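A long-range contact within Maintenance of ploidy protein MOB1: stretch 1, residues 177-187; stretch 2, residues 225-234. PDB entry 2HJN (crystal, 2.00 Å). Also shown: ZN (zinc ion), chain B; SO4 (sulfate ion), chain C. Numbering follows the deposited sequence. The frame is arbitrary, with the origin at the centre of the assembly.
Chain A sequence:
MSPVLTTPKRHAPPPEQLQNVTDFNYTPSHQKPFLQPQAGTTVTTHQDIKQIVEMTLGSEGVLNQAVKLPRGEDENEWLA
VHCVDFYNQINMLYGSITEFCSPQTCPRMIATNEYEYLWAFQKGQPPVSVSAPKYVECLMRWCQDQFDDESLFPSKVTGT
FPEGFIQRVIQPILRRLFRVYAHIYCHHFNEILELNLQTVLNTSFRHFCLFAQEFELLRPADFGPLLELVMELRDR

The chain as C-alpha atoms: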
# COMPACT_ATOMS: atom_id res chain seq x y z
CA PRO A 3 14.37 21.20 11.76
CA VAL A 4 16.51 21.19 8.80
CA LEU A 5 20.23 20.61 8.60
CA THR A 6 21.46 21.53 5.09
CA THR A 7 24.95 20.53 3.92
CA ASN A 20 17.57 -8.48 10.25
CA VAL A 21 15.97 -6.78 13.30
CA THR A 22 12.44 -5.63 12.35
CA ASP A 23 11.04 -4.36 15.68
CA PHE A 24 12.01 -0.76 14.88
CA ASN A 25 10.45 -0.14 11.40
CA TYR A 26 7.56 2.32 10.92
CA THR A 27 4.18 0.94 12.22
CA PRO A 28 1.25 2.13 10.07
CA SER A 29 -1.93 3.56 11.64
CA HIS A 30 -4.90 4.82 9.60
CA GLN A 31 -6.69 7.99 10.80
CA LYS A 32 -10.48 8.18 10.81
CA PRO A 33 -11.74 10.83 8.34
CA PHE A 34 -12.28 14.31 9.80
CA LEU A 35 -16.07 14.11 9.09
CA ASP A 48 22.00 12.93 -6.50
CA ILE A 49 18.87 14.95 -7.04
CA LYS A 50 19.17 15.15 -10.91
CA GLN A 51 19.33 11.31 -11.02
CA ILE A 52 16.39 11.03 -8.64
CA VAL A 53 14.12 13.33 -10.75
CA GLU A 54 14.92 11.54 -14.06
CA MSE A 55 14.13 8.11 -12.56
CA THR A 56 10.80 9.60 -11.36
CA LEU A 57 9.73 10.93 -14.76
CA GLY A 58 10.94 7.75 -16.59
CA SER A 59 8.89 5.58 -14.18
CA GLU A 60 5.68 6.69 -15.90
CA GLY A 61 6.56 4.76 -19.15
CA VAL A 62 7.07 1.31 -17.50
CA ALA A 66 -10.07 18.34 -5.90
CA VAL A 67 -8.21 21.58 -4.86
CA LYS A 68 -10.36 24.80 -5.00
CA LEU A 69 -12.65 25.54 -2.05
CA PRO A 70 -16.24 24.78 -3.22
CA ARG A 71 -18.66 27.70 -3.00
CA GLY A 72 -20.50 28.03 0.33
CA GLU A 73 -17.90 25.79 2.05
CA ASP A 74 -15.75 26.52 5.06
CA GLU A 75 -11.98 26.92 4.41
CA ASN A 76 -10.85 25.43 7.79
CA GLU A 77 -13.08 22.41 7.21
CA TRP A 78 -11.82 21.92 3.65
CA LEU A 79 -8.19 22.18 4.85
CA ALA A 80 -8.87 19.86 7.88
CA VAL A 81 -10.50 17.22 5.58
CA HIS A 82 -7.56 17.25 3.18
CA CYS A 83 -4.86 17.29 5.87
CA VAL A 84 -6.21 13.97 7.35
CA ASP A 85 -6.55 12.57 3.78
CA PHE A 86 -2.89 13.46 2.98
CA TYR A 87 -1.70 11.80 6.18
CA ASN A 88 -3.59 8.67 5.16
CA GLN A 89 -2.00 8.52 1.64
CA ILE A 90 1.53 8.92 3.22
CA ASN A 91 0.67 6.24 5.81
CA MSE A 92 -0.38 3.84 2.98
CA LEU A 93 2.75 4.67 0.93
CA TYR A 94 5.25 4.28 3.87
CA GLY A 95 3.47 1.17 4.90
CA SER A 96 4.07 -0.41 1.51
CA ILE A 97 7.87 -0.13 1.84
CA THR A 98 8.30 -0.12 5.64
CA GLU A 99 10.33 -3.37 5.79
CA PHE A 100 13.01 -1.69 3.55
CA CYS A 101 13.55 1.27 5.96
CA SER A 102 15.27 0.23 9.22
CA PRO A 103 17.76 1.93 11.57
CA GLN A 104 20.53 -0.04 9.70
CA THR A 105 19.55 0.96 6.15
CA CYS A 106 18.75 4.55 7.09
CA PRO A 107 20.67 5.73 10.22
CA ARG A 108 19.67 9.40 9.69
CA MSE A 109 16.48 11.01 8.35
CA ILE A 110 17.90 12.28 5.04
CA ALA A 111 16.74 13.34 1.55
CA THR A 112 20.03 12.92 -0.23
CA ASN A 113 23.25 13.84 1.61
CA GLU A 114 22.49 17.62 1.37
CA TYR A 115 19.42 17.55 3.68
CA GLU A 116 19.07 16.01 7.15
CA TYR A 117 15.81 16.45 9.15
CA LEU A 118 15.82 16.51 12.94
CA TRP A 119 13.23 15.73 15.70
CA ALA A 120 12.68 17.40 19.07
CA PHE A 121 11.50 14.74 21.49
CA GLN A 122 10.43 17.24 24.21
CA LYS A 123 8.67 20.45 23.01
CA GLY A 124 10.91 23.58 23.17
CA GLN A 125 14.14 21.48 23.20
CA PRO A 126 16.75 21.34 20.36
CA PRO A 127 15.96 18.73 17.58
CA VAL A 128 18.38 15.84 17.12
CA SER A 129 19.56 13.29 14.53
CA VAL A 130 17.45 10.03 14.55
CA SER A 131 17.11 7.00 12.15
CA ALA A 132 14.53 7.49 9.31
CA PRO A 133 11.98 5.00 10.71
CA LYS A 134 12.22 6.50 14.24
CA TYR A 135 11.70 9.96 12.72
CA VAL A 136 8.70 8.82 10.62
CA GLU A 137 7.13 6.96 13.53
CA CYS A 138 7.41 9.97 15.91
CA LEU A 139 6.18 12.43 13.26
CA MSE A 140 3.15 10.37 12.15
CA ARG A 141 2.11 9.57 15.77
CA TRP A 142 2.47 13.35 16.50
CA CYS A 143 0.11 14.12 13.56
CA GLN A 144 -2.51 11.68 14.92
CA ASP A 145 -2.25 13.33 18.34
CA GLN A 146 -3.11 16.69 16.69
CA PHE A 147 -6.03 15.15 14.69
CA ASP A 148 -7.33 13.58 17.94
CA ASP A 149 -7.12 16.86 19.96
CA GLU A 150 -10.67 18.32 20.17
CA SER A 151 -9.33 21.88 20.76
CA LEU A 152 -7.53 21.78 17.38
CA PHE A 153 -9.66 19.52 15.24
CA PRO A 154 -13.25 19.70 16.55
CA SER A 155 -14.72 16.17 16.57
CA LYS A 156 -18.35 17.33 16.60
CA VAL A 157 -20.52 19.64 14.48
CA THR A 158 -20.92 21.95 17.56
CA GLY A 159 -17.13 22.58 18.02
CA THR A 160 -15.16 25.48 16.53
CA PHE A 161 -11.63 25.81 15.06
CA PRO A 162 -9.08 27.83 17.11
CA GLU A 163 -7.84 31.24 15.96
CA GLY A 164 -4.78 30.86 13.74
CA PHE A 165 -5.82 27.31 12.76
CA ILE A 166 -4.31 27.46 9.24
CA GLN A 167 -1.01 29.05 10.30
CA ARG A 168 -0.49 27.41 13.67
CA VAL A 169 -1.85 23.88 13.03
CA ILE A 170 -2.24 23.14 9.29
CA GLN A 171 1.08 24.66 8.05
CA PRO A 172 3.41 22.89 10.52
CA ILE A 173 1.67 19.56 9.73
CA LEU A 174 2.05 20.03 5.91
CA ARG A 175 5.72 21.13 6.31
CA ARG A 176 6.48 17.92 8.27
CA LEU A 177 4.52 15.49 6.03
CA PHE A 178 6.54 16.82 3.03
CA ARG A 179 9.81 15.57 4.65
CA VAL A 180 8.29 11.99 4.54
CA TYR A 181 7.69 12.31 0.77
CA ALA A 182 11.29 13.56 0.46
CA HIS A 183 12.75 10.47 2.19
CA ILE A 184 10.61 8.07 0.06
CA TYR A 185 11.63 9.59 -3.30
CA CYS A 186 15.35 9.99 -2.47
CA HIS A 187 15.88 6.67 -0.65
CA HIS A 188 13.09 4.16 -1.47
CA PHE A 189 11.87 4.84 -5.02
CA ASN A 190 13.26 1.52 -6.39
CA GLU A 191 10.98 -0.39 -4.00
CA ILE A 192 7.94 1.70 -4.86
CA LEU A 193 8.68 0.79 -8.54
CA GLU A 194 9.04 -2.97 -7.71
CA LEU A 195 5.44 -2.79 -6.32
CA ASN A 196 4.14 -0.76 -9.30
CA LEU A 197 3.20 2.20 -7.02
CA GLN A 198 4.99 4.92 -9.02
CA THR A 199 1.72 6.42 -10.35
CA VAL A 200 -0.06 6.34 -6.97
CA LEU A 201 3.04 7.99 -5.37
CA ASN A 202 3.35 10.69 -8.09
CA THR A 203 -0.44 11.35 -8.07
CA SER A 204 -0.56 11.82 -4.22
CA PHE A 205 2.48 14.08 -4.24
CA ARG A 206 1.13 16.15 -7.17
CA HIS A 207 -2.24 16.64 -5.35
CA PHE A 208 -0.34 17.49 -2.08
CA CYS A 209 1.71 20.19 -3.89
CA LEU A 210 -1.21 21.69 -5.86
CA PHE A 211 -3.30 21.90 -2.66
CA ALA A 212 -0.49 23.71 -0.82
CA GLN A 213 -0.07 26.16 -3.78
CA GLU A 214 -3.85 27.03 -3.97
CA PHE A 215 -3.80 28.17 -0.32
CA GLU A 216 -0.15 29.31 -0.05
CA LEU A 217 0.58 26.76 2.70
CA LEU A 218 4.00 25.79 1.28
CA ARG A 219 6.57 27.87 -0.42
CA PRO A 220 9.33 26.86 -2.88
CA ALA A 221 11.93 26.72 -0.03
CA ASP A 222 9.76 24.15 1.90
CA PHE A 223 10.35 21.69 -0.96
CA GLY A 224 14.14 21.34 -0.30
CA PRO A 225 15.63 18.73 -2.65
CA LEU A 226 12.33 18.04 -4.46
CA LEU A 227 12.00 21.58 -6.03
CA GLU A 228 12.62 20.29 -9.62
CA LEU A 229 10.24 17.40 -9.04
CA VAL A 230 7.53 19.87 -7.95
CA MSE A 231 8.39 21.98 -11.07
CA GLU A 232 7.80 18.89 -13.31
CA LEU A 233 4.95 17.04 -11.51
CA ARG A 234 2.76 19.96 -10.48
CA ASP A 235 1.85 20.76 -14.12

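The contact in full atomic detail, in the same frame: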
# COMPACT_ATOMS: atom_id res chain seq x y z
N LEU A 177 4.89 16.59 6.92
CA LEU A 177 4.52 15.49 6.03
C LEU A 177 5.34 15.51 4.74
O LEU A 177 5.72 14.45 4.22
CB LEU A 177 3.01 15.53 5.74
CG LEU A 177 2.07 15.19 6.92
CD1 LEU A 177 0.57 15.29 6.51
CD2 LEU A 177 2.37 13.84 7.58
N PHE A 178 5.65 16.70 4.23
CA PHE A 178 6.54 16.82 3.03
C PHE A 178 7.87 16.11 3.20
O PHE A 178 8.28 15.45 2.28
CB PHE A 178 6.79 18.29 2.58
CG PHE A 178 7.54 18.40 1.24
CD1 PHE A 178 6.85 18.66 0.05
CD2 PHE A 178 8.93 18.28 1.19
CE1 PHE A 178 7.52 18.75 -1.17
CE2 PHE A 178 9.64 18.33 -0.05
CZ PHE A 178 8.93 18.56 -1.21
N ARG A 179 8.54 16.27 4.36
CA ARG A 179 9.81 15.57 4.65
C ARG A 179 9.71 14.03 4.49
O ARG A 179 10.71 13.39 4.19
CB ARG A 179 10.27 15.89 6.11
CG ARG A 179 10.59 17.41 6.30
CD ARG A 179 10.88 17.93 7.70
NE ARG A 179 10.88 19.38 7.60
CZ ARG A 179 10.53 20.23 8.56
NH1 ARG A 179 10.17 19.79 9.74
NH2 ARG A 179 10.57 21.55 8.32
N VAL A 180 8.52 13.46 4.73
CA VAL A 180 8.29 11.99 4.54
C VAL A 180 8.29 11.67 3.05
O VAL A 180 8.94 10.71 2.63
CB VAL A 180 6.97 11.51 5.20
CG1 VAL A 180 6.83 9.98 5.02
CG2 VAL A 180 6.94 11.90 6.73
N TYR A 181 7.61 12.48 2.25
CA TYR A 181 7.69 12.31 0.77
C TYR A 181 9.14 12.41 0.31
O TYR A 181 9.58 11.62 -0.55
CB TYR A 181 6.89 13.38 0.01
CG TYR A 181 5.41 13.12 -0.15
CD1 TYR A 181 4.94 12.05 -0.90
CD2 TYR A 181 4.48 13.98 0.44
CE1 TYR A 181 3.55 11.85 -1.04
CE2 TYR A 181 3.14 13.79 0.30
CZ TYR A 181 2.68 12.73 -0.44
OH TYR A 181 1.34 12.62 -0.57
N ALA A 182 9.89 13.36 0.89
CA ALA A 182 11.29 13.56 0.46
C ALA A 182 12.14 12.31 0.72
O ALA A 182 12.97 11.90 -0.13
CB ALA A 182 11.92 14.82 1.11
N HIS A 183 11.98 11.70 1.89
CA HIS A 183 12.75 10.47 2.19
C HIS A 183 12.39 9.31 1.23
O HIS A 183 13.27 8.53 0.80
CB HIS A 183 12.57 10.04 3.67
CG HIS A 183 13.44 8.88 4.04
ND1 HIS A 183 14.82 8.95 4.06
CD2 HIS A 183 13.12 7.57 4.25
CE1 HIS A 183 15.31 7.75 4.31
NE2 HIS A 183 14.31 6.90 4.42
N ILE A 184 11.09 9.15 0.94
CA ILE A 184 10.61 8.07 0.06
C ILE A 184 11.24 8.17 -1.32
O ILE A 184 11.78 7.20 -1.84
CB ILE A 184 9.01 8.00 -0.07
CG1 ILE A 184 8.34 7.55 1.22
CG2 ILE A 184 8.54 6.93 -1.10
CD1 ILE A 184 6.85 7.89 1.28
N TYR A 185 11.15 9.36 -1.92
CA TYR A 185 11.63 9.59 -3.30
C TYR A 185 13.14 9.43 -3.40
O TYR A 185 13.65 8.84 -4.37
CB TYR A 185 11.27 11.03 -3.73
CG TYR A 185 9.96 11.15 -4.45
CD1 TYR A 185 8.86 11.78 -3.85
CD2 TYR A 185 9.80 10.59 -5.74
CE1 TYR A 185 7.64 11.87 -4.52
CE2 TYR A 185 8.57 10.66 -6.40
CZ TYR A 185 7.49 11.31 -5.79
OH TYR A 185 6.27 11.44 -6.45
N CYS A 186 13.87 10.00 -2.44
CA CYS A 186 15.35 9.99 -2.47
C CYS A 186 16.00 8.67 -1.98
O CYS A 186 17.14 8.34 -2.37
CB CYS A 186 15.94 11.18 -1.71
SG CYS A 186 15.43 12.78 -2.36
N HIS A 187 15.30 7.90 -1.17
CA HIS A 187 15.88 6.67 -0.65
C HIS A 187 15.14 5.35 -0.86
O HIS A 187 15.74 4.27 -0.69
CB HIS A 187 16.36 6.91 0.80
CG HIS A 187 17.36 8.04 0.86
ND1 HIS A 187 18.66 7.89 0.46
CD2 HIS A 187 17.20 9.37 1.13
CE1 HIS A 187 19.29 9.05 0.57
NE2 HIS A 187 18.42 9.96 0.94
N PRO A 225 15.05 19.40 -1.49
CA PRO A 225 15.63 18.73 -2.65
C PRO A 225 14.62 18.39 -3.75
O PRO A 225 15.05 18.08 -4.88
CB PRO A 225 16.21 17.43 -2.03
CG PRO A 225 15.22 17.13 -0.92
CD PRO A 225 14.90 18.48 -0.34
N LEU A 226 13.32 18.41 -3.45
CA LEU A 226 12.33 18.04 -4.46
C LEU A 226 11.83 19.23 -5.36
O LEU A 226 10.92 19.06 -6.15
CB LEU A 226 11.16 17.22 -3.85
CG LEU A 226 11.40 15.82 -3.23
CD1 LEU A 226 10.08 15.15 -2.89
CD2 LEU A 226 12.24 14.91 -4.16
N LEU A 227 12.44 20.40 -5.23
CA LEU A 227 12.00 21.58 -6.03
C LEU A 227 11.80 21.31 -7.51
O LEU A 227 10.77 21.70 -8.03
CB LEU A 227 12.91 22.81 -5.84
CG LEU A 227 12.31 24.02 -6.58
CD1 LEU A 227 10.99 24.45 -5.92
CD2 LEU A 227 13.28 25.16 -6.70
N GLU A 228 12.74 20.63 -8.19
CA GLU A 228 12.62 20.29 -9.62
C GLU A 228 11.49 19.32 -9.87
O GLU A 228 10.75 19.42 -10.87
CB GLU A 228 13.92 19.67 -10.20
CG GLU A 228 13.84 19.34 -11.72
CD GLU A 228 15.15 18.82 -12.32
OE1 GLU A 228 16.12 18.62 -11.57
OE2 GLU A 228 15.22 18.58 -13.56
N LEU A 229 11.35 18.36 -8.96
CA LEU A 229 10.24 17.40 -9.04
C LEU A 229 8.89 18.15 -9.04
O LEU A 229 8.00 17.90 -9.88
CB LEU A 229 10.35 16.42 -7.84
CG LEU A 229 9.93 14.97 -7.96
CD1 LEU A 229 8.48 14.95 -8.08
CD2 LEU A 229 10.52 14.36 -9.21
N VAL A 230 8.75 19.06 -8.07
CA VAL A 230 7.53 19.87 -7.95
C VAL A 230 7.33 20.66 -9.26
O VAL A 230 6.21 20.74 -9.77
CB VAL A 230 7.57 20.85 -6.75
CG1 VAL A 230 6.26 21.65 -6.68
CG2 VAL A 230 7.83 20.13 -5.43
N MSE A 231 8.41 21.26 -9.76
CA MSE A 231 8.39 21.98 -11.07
C MSE A 231 7.88 21.09 -12.22
O MSE A 231 7.15 21.57 -13.09
CB MSE A 231 9.78 22.54 -11.44
CG MSE A 231 10.34 23.65 -10.58
SE MSE A 231 9.37 25.33 -10.81
CE MSE A 231 8.10 25.25 -9.27
N GLU A 232 8.24 19.81 -12.23
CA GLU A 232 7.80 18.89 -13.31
C GLU A 232 6.41 18.26 -13.09
O GLU A 232 5.57 18.25 -14.01
CB GLU A 232 8.82 17.78 -13.55
CG GLU A 232 10.19 18.21 -14.15
CD GLU A 232 10.11 18.64 -15.62
OE1 GLU A 232 9.22 18.14 -16.38
OE2 GLU A 232 10.95 19.48 -16.01
N LEU A 233 6.19 17.76 -11.87
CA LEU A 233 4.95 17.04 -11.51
C LEU A 233 3.75 17.94 -11.41
O LEU A 233 2.68 17.58 -11.94
CB LEU A 233 5.07 16.28 -10.16
CG LEU A 233 5.86 14.99 -9.99
CD1 LEU A 233 5.08 14.03 -9.07
CD2 LEU A 233 6.23 14.32 -11.30
N ARG A 234 3.89 19.06 -10.70
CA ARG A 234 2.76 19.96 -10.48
C ARG A 234 1.92 20.10 -11.76
O ARG A 234 0.71 19.78 -11.76
CB ARG A 234 3.24 21.33 -9.99
ZN ZN B . 14.63 4.81 4.75
S SO4 C . 8.89 22.87 11.77
O1 SO4 C . 7.49 23.27 11.56
O2 SO4 C . 9.64 23.37 10.61
O3 SO4 C . 9.41 23.31 13.06
O4 SO4 C . 9.10 21.44 11.84

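A single leucine, Leu226, is the centre of this contact: at the N-cap position just before helix 227-233, it meets five residues of the other stretch and gives about half of the area its own stretch buries (99 Å²), out of 365 Å² buried on both sides together. No hydrogen bond crosses between the stretches, so the evidence for association is apolar packing alone.

The backbones are nearly perpendicular. The axes of helices 177-187 and 227-233 make an angle of 93° and come no closer than 12.5 Å, too far for backbone to meet backbone along the helices. The chains approach best at the start of the second stretch, where the CA atoms of Ala182 and Leu226 lie 6.7 Å apart. Backbone hydrogen bonds run within each stretch, as from Ala182 N to Phe178 O at 3.0 Å and from Val230 N to Leu226 O at 2.9 Å.

Ala182 has its CA-to-CB bond toward the second stretch, and Leu226 CD1 sits 3.9 Å from Ala182 CA and 4.4 Å from Ala182 CB. Leu226 CD1 lies 3.7 Å from Tyr185 CD1, while Leu226 CD2 comes within 4.2 Å of Cys186 SG. One turn before Ala182, Phe178 points its CA-to-CB bond sideways, but its t rotamer (chi1 -172°) brings the ring end nearer, with Phe178 CZ 3.7 Å from Leu226 CB. Val230 CG2 touches the edge of that ring, 4.5 Å from Phe178 CE1.

Tyr185 extends the contact along the second helix. Tyr185 CZ is 4.4 Å from Leu229 CD1, and Tyr185 OH is 3.9 Å from Leu233 CD1; that hydroxyl finds its hydrogen bond elsewhere in the structure, so its approach to a methyl leaves no polar group unsatisfied.

The CA-to-CB bond of His183 points away from the second stretch, and His183 NE2 binds the zinc ion (ZN) at 2.1 Å, with the other three ligand atoms from elsewhere in the structure.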